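Local coordinates for tudor and KH domain-containing protein homolog (Bombyx mori, PDB 5VQH) that uses this extended Tudor domain to bind symmetrically methylated Siwi and Ago3 and takes part in primary piRNA biogenesis, which represses transposons during spermatogenesis, at residues 81-84 with 85-88; 174-177 with 178-182; 222-225 with 226-229. All blocks are in the same frame, centred on the assembly; numbering follows the deposited sequence.

Interaction 1. Residues 81-84 with 85-88; sequences AVFR and HDGR. With 2MR (n3, n4-dimethylarginine), chain C.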
loop_
_atom_site.group_PDB
_atom_site.type_symbol
_atom_site.label_atom_id
_atom_site.label_comp_id
_atom_site.label_asym_id
_atom_site.label_seq_id
_atom_site.Cartn_x
_atom_site.Cartn_y
_atom_site.Cartn_z
ATOM N N ALA A 81 8.141 2.476 12.284
ATOM C CA ALA A 81 7.442 1.307 12.835
ATOM C C ALA A 81 7.990 -0.013 12.321
ATOM O O ALA A 81 8.243 -0.174 11.144
ATOM C CB ALA A 81 5.952 1.367 12.516
ATOM N N VAL A 82 8.115 -0.975 13.211
ATOM C CA VAL A 82 8.536 -2.281 12.817
ATOM C C VAL A 82 7.368 -2.933 12.111
ATOM O O VAL A 82 6.246 -2.640 12.399
ATOM C CB VAL A 82 8.961 -3.108 14.044
ATOM C CG1 VAL A 82 9.094 -4.585 13.685
ATOM C CG2 VAL A 82 10.251 -2.531 14.652
ATOM N N PHE A 83 7.669 -3.777 11.147
ATOM C CA PHE A 83 6.699 -4.632 10.494
ATOM C C PHE A 83 6.856 -6.006 11.129
ATOM O O PHE A 83 7.938 -6.569 11.117
ATOM C CB PHE A 83 7.047 -4.701 9.035
ATOM C CG PHE A 83 6.144 -5.550 8.203
ATOM C CD1 PHE A 83 4.773 -5.385 8.231
ATOM C CD2 PHE A 83 6.688 -6.453 7.288
ATOM C CE1 PHE A 83 3.937 -6.127 7.389
ATOM C CE2 PHE A 83 5.862 -7.194 6.455
ATOM C CZ PHE A 83 4.472 -7.025 6.504
ATOM N N ARG A 84 5.787 -6.535 11.712
ATOM C CA ARG A 84 5.918 -7.746 12.522
ATOM C C ARG A 84 6.475 -8.945 11.751
ATOM O O ARG A 84 7.223 -9.719 12.312
ATOM C CB ARG A 84 4.591 -8.106 13.200
ATOM C CG ARG A 84 3.479 -8.609 12.284
ATOM C CD ARG A 84 2.200 -8.747 13.110
ATOM N NE ARG A 84 1.043 -9.315 12.394
ATOM C CZ ARG A 84 0.709 -10.612 12.357
ATOM N NH1 ARG A 84 1.457 -11.537 12.958
ATOM N NH2 ARG A 84 -0.380 -10.994 11.691
ATOM N N HIS A 85 6.142 -9.086 10.475
ATOM C CA HIS A 85 6.602 -10.255 9.712
ATOM C C HIS A 85 8.073 -10.304 9.323
ATOM O O HIS A 85 8.531 -11.378 8.976
ATOM C CB HIS A 85 5.757 -10.474 8.464
ATOM C CG HIS A 85 4.324 -10.754 8.769
ATOM N ND1 HIS A 85 3.286 -10.218 8.036
ATOM C CD2 HIS A 85 3.751 -11.493 9.750
ATOM C CE1 HIS A 85 2.135 -10.631 8.537
ATOM N NE2 HIS A 85 2.390 -11.401 9.581
ATOM N N ASP A 86 8.814 -9.196 9.362
ATOM C CA ASP A 86 10.271 -9.275 9.137
ATOM C C ASP A 86 11.145 -8.576 10.169
ATOM O O ASP A 86 12.376 -8.646 10.092
ATOM C CB ASP A 86 10.653 -8.784 7.741
ATOM C CG ASP A 86 10.356 -7.307 7.511
ATOM O OD1 ASP A 86 10.576 -6.860 6.373
ATOM O OD2 ASP A 86 9.916 -6.587 8.439
ATOM N N GLY A 87 10.530 -7.903 11.132
ATOM C CA GLY A 87 11.293 -7.157 12.123
ATOM C C GLY A 87 12.102 -5.986 11.594
ATOM O O GLY A 87 12.994 -5.548 12.257
ATOM N N ARG A 88 11.793 -5.461 10.414
ATOM C CA ARG A 88 12.487 -4.267 9.889
ATOM C C ARG A 88 11.654 -2.973 10.067
ATOM O O ARG A 88 10.433 -3.021 10.311
ATOM C CB ARG A 88 12.840 -4.473 8.406
ATOM C CG ARG A 88 13.691 -5.707 8.107
ATOM C CD ARG A 88 14.069 -5.769 6.641
ATOM N NE ARG A 88 14.773 -7.003 6.254
ATOM C CZ ARG A 88 14.199 -8.096 5.731
ATOM N NH1 ARG A 88 12.882 -8.173 5.544
ATOM N NH2 ARG A 88 14.950 -9.140 5.393
HETATM N N 2MR C . 10.377 -8.792 2.363
HETATM C CA 2MR C . 9.820 -8.616 3.716
HETATM C CB 2MR C . 8.786 -7.495 3.688
HETATM C CG 2MR C . 9.281 -6.238 2.974
HETATM C CD 2MR C . 8.461 -5.082 3.514
HETATM N NE 2MR C . 7.081 -5.263 3.139
HETATM C CZ 2MR C . 6.134 -4.532 3.684
HETATM N NH1 2MR C . 6.459 -3.702 4.563
HETATM C CQ1 2MR C . 5.559 -2.809 5.260
HETATM N NH2 2MR C . 4.859 -4.677 3.322
HETATM C CQ2 2MR C . 4.404 -5.639 2.330
HETATM C C 2MR C . 9.163 -9.846 4.330
HETATM O O 2MR C . 8.430 -9.775 5.334
HETATM O OXT 2MR C . 9.341 -10.975 3.861
#
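His85 turns the edge of its imidazole toward the face of the Phe83 ring, an offset edge-to-face pair with planes at 81° and ND1 of His85 3.7 Å from CZ of Phe83. Over the opposite face lies the guanidinium of the bound dimethylarginine, so the phenyl ring walls the methylarginine pocket. Arg84 runs alongside His85: its CG lies over the imidazole face, and NE2 of His85 stands over the guanidinium centre, 3.3 Å from CZ of Arg84, with the planes 53° apart; NE of Arg84 is salt-bridged to Glu120. At the Phe83 rim, OD2 of Asp86 stands 3.4 Å from CD2 of Phe83, its carboxylate almost perpendicular to the ring. Asp86 CG lies between its backbone N and carbonyl carbon (chi1 64°), which brings OD2 beside Phe83 and to N of Arg88 in an Asx turn. OD1 forms a salt bridge with NH1 of Arg88 at 2.8 Å, and Tyr90 adds a bond. O of Phe83 receives N of Gly87 at 2.9 Å and, from above the carbonyl plane, N of Asp86. The turn links strands 78-82 and 89-98 of the five-stranded Tudor sheet; Tyr113 of strand 108-113 meets Phe83 edge-to-face, and helix 43-59 touches Arg88.

Interaction 2. Residues 174-177 with 178-182; sequences ERFE and ELTQV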
loop_
_atom_site.group_PDB
_atom_site.type_symbol
_atom_site.label_atom_id
_atom_site.label_comp_id
_atom_site.label_asym_id
_atom_site.label_seq_id
_atom_site.Cartn_x
_atom_site.Cartn_y
_atom_site.Cartn_z
ATOM N N GLU A 174 -7.887 -13.966 -2.952
ATOM C CA GLU A 174 -6.711 -14.844 -2.904
ATOM C C GLU A 174 -6.057 -15.037 -4.285
ATOM O O GLU A 174 -4.833 -15.007 -4.451
ATOM C CB GLU A 174 -7.129 -16.207 -2.351
ATOM C CG GLU A 174 -6.005 -17.233 -2.300
ATOM C CD GLU A 174 -4.732 -16.687 -1.685
ATOM O OE1 GLU A 174 -4.819 -15.885 -0.724
ATOM O OE2 GLU A 174 -3.642 -17.070 -2.165
ATOM N N ARG A 175 -6.912 -15.238 -5.268
ATOM C CA ARG A 175 -6.493 -15.517 -6.615
ATOM C C ARG A 175 -5.878 -14.255 -7.268
ATOM O O ARG A 175 -4.885 -14.328 -8.029
ATOM C CB ARG A 175 -7.717 -16.037 -7.355
ATOM C CG ARG A 175 -7.458 -16.465 -8.762
ATOM C CD ARG A 175 -6.896 -17.857 -8.876
ATOM N NE ARG A 175 -6.536 -18.004 -10.276
ATOM C CZ ARG A 175 -5.325 -18.290 -10.726
ATOM N NH1 ARG A 175 -4.301 -18.537 -9.889
ATOM N NH2 ARG A 175 -5.144 -18.371 -12.039
ATOM N N PHE A 176 -6.455 -13.113 -6.924
ATOM C CA PHE A 176 -5.910 -11.841 -7.304
ATOM C C PHE A 176 -4.533 -11.671 -6.684
ATOM O O PHE A 176 -3.660 -11.091 -7.315
ATOM C CB PHE A 176 -6.854 -10.706 -6.880
ATOM C CG PHE A 176 -6.361 -9.309 -7.231
ATOM C CD1 PHE A 176 -6.183 -8.921 -8.551
ATOM C CD2 PHE A 176 -6.139 -8.345 -6.226
ATOM C CE1 PHE A 176 -5.761 -7.631 -8.868
ATOM C CE2 PHE A 176 -5.726 -7.043 -6.540
ATOM C CZ PHE A 176 -5.528 -6.696 -7.868
ATOM N N GLU A 177 -4.316 -12.181 -5.472
ATOM C CA GLU A 177 -2.986 -12.096 -4.902
ATOM C C GLU A 177 -2.016 -13.023 -5.626
ATOM O O GLU A 177 -0.820 -12.771 -5.650
ATOM C CB GLU A 177 -2.993 -12.398 -3.412
ATOM C CG GLU A 177 -3.819 -11.422 -2.584
ATOM C CD GLU A 177 -3.644 -11.614 -1.080
ATOM O OE1 GLU A 177 -2.629 -12.195 -0.656
ATOM O OE2 GLU A 177 -4.507 -11.174 -0.300
ATOM N N GLU A 178 -2.508 -14.116 -6.185
ATOM C CA GLU A 178 -1.616 -15.061 -6.866
ATOM C C GLU A 178 -1.270 -14.468 -8.217
ATOM O O GLU A 178 -0.099 -14.430 -8.589
ATOM C CB GLU A 178 -2.241 -16.447 -7.044
ATOM C CG GLU A 178 -2.260 -17.305 -5.777
ATOM C CD GLU A 178 -3.399 -18.366 -5.744
ATOM O OE1 GLU A 178 -3.854 -18.838 -6.817
ATOM O OE2 GLU A 178 -3.849 -18.745 -4.629
ATOM N N LEU A 179 -2.286 -13.992 -8.933
ATOM C CA LEU A 179 -2.076 -13.483 -10.275
ATOM C C LEU A 179 -1.136 -12.280 -10.286
ATOM O O LEU A 179 -0.295 -12.173 -11.178
ATOM C CB LEU A 179 -3.397 -13.083 -10.923
ATOM C CG LEU A 179 -4.390 -14.207 -11.181
ATOM C CD1 LEU A 179 -5.735 -13.641 -11.585
ATOM C CD2 LEU A 179 -3.831 -15.121 -12.251
ATOM N N THR A 180 -1.267 -11.382 -9.297
ATOM C CA THR A 180 -0.365 -10.213 -9.175
ATOM C C THR A 180 0.942 -10.558 -8.499
ATOM O O THR A 180 1.869 -9.733 -8.513
ATOM C CB THR A 180 -0.993 -9.054 -8.360
ATOM O OG1 THR A 180 -1.213 -9.459 -6.995
ATOM C CG2 THR A 180 -2.318 -8.589 -8.981
ATOM N N GLN A 181 1.020 -11.750 -7.899
ATOM C CA GLN A 181 2.182 -12.111 -7.077
ATOM C C GLN A 181 2.547 -10.981 -6.128
ATOM O O GLN A 181 3.687 -10.522 -6.071
ATOM C CB GLN A 181 3.384 -12.475 -7.944
ATOM C CG GLN A 181 3.037 -13.522 -8.983
ATOM C CD GLN A 181 4.245 -14.256 -9.524
ATOM O OE1 GLN A 181 5.386 -13.836 -9.353
ATOM N NE2 GLN A 181 3.992 -15.381 -10.183
ATOM N N VAL A 182 1.543 -10.532 -5.399
ATOM C CA VAL A 182 1.690 -9.460 -4.431
ATOM C C VAL A 182 2.909 -9.663 -3.556
ATOM O O VAL A 182 3.200 -10.768 -3.164
ATOM C CB VAL A 182 0.432 -9.320 -3.554
ATOM C CG1 VAL A 182 0.140 -10.610 -2.783
ATOM C CG2 VAL A 182 0.570 -8.113 -2.621
#
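Glu174 and Glu178, one turn apart on the helix, bring their carboxylates together, OE2 of Glu174 only 3.0 Å from OE2 of Glu178. Both are acceptors of like charge, so the approach probably costs energy and may favour a proton on one of them. Part of the charge on Glu178 is answered by Arg175, whose NH1 donates to OE1 of Glu178 at 3.1 Å, in the guanidinium plane and onto the anti lone pair. The Arg175 chain leaves with CG anti to the backbone N (chi1 -176°) and bends at chi2 (82°), which carries the guanidinium forward along the helix, toward its C-terminal end. There CD2 of Leu179 sits over one of its faces, 3.5 Å from NH2 of Arg175, while NE is salt-bridged to Glu232. Phe176 points into the interior and receives CG2 of Thr180 over its ring face, a CH-pi contact 4.0 Å from the centroid. Both the hydroxyl OG1 and the backbone N of Thr180 donate to O of Phe176, the hydroxyl at 3.0 Å. Glu177 runs side by side with Val182, CB of the former 3.7 Å from CG1 of the latter. Outside the segments, Phe176 meets Phe36 edge-to-face, and on strand 23-30 Val27 packs against Thr180 and Val30 against Val182. Helix 170-179 ends in a Schellman motif, the classic C-terminal cap: round the positive phi of Gln181, N of Val182 reaches back to O of Glu177 at 3.3 Å, in the carbonyl plane, and N of Gln181 to O of Glu178.

Interaction 3. Residues 222-225 with 226-229; sequences ELDV and GAVL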
loop_
_atom_site.group_PDB
_atom_site.type_symbol
_atom_site.label_atom_id
_atom_site.label_comp_id
_atom_site.label_asym_id
_atom_site.label_seq_id
_atom_site.Cartn_x
_atom_site.Cartn_y
_atom_site.Cartn_z
ATOM N N GLU A 222 -0.029 -11.560 -23.357
ATOM C CA GLU A 222 -0.411 -10.950 -22.080
ATOM C C GLU A 222 -1.461 -11.705 -21.288
ATOM O O GLU A 222 -2.514 -12.099 -21.812
ATOM C CB GLU A 222 -0.994 -9.574 -22.324
ATOM C CG GLU A 222 0.034 -8.523 -22.649
ATOM C CD GLU A 222 -0.634 -7.329 -23.279
ATOM O OE1 GLU A 222 -1.892 -7.310 -23.264
ATOM O OE2 GLU A 222 0.078 -6.442 -23.792
ATOM N N LEU A 223 -1.193 -11.817 -19.993
ATOM C CA LEU A 223 -2.187 -12.262 -19.050
ATOM C C LEU A 223 -2.879 -11.035 -18.514
ATOM O O LEU A 223 -2.237 -10.218 -17.865
ATOM C CB LEU A 223 -1.495 -12.998 -17.918
ATOM C CG LEU A 223 -2.392 -13.847 -17.027
ATOM C CD1 LEU A 223 -1.572 -14.878 -16.254
ATOM C CD2 LEU A 223 -3.162 -12.951 -16.073
ATOM N N ASP A 224 -4.179 -10.913 -18.766
ATOM C CA ASP A 224 -4.975 -9.830 -18.232
ATOM C C ASP A 224 -5.582 -10.257 -16.899
ATOM O O ASP A 224 -6.506 -11.069 -16.847
ATOM C CB ASP A 224 -6.082 -9.508 -19.220
ATOM C CG ASP A 224 -7.000 -8.398 -18.739
ATOM O OD1 ASP A 224 -7.202 -8.253 -17.500
ATOM O OD2 ASP A 224 -7.528 -7.685 -19.627
ATOM N N VAL A 225 -5.097 -9.688 -15.808
ATOM C CA VAL A 225 -5.408 -10.248 -14.478
ATOM C C VAL A 225 -6.899 -10.217 -14.183
ATOM O O VAL A 225 -7.477 -11.196 -13.752
ATOM C CB VAL A 225 -4.621 -9.548 -13.386
ATOM C CG1 VAL A 225 -5.114 -9.950 -11.994
ATOM C CG2 VAL A 225 -3.171 -9.916 -13.523
ATOM N N GLY A 226 -7.530 -9.111 -14.478
ATOM C CA GLY A 226 -8.965 -9.011 -14.325
ATOM C C GLY A 226 -9.726 -9.931 -15.260
ATOM O O GLY A 226 -10.813 -10.371 -14.920
ATOM N N ALA A 227 -9.191 -10.212 -16.449
ATOM C CA ALA A 227 -9.928 -11.055 -17.384
ATOM C C ALA A 227 -9.875 -12.490 -16.906
ATOM O O ALA A 227 -10.823 -13.246 -17.088
ATOM C CB ALA A 227 -9.396 -10.914 -18.804
ATOM N N VAL A 228 -8.783 -12.852 -16.252
ATOM C CA VAL A 228 -8.709 -14.138 -15.594
ATOM C C VAL A 228 -9.743 -14.278 -14.490
ATOM O O VAL A 228 -10.288 -15.345 -14.311
ATOM C CB VAL A 228 -7.346 -14.368 -14.964
ATOM C CG1 VAL A 228 -7.341 -15.645 -14.143
ATOM C CG2 VAL A 228 -6.279 -14.442 -16.036
ATOM N N LEU A 229 -9.981 -13.219 -13.728
ATOM C CA LEU A 229 -10.930 -13.265 -12.625
ATOM C C LEU A 229 -12.361 -13.439 -13.154
ATOM O O LEU A 229 -13.189 -14.167 -12.573
ATOM C CB LEU A 229 -10.846 -11.997 -11.761
ATOM C CG LEU A 229 -9.592 -11.773 -10.878
ATOM C CD1 LEU A 229 -9.641 -10.382 -10.231
ATOM C CD2 LEU A 229 -9.367 -12.826 -9.802
HETATM O O HOH W 1 -6.791 -6.567 -15.278
#
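Asp224, the N-cap of helix 225-231, turns its carboxylate to the backbone amides of the first turn, where OD1 accepts the capping bond from N of Ala227 at 3.0 Å. The donor comes from well above the carboxylate plane, 66° out of it. With CG anti to its own N (chi1 179°), the Asp224 carboxylate reaches forward beside the methyl of Ala227, whose CB is 3.5 Å from CG of Asp224. A water completes the cap: it donates to OD1 of Asp224 and accepts from N of Gly226, 2.8 Å from each, so this amide at the helix start also has a partner. Asp224 contributes its main chain too, since its O takes N of Val228 at 3.0 Å and, more weakly, N of Ala227. Replacing the aspartate by an alanine would probably leave N of Ala227 without its side-chain acceptor and the bridging water without its hold on the residue before the helix. Apolar packing comes from Leu223, whose chain crosses that of Val228 obliquely and brings CD2 to 3.5 Å from CG2 of Val228. The next helical bond runs from N of Leu229 to O of Val225, 3.2 Å. The junction joins strand 222-224, antiparallel beside strand 207-217, to helix 225-231; against helix 170-179, Val225 packs on Phe176 and Leu179, and Val228 on Arg175 and Leu179.

How the interactions relate
Interactions 2 and 3 are neighbours: helices 170-179 and 225-231 pack against each other, with CD1 of Leu179 3.6 Å from CG1 of Val228 and CD1 of Phe176 3.7 Å from CG1 of Val225. They mark contrasting helix ends, interaction 2 closing a C-terminus and interaction 3 capping an N-terminus with a carboxylate and a water. Interaction 1 lies apart, its centre about 22 Å from that of interaction 2, in a turn of the five-stranded Tudor sheet, where the face of Phe83 and a bonded carboxylate line the dimethylarginine pocket. All three are only partly buried: Phe83, Phe176 and Val225 are buried, while His85, Glu178 and Ala227 are exposed.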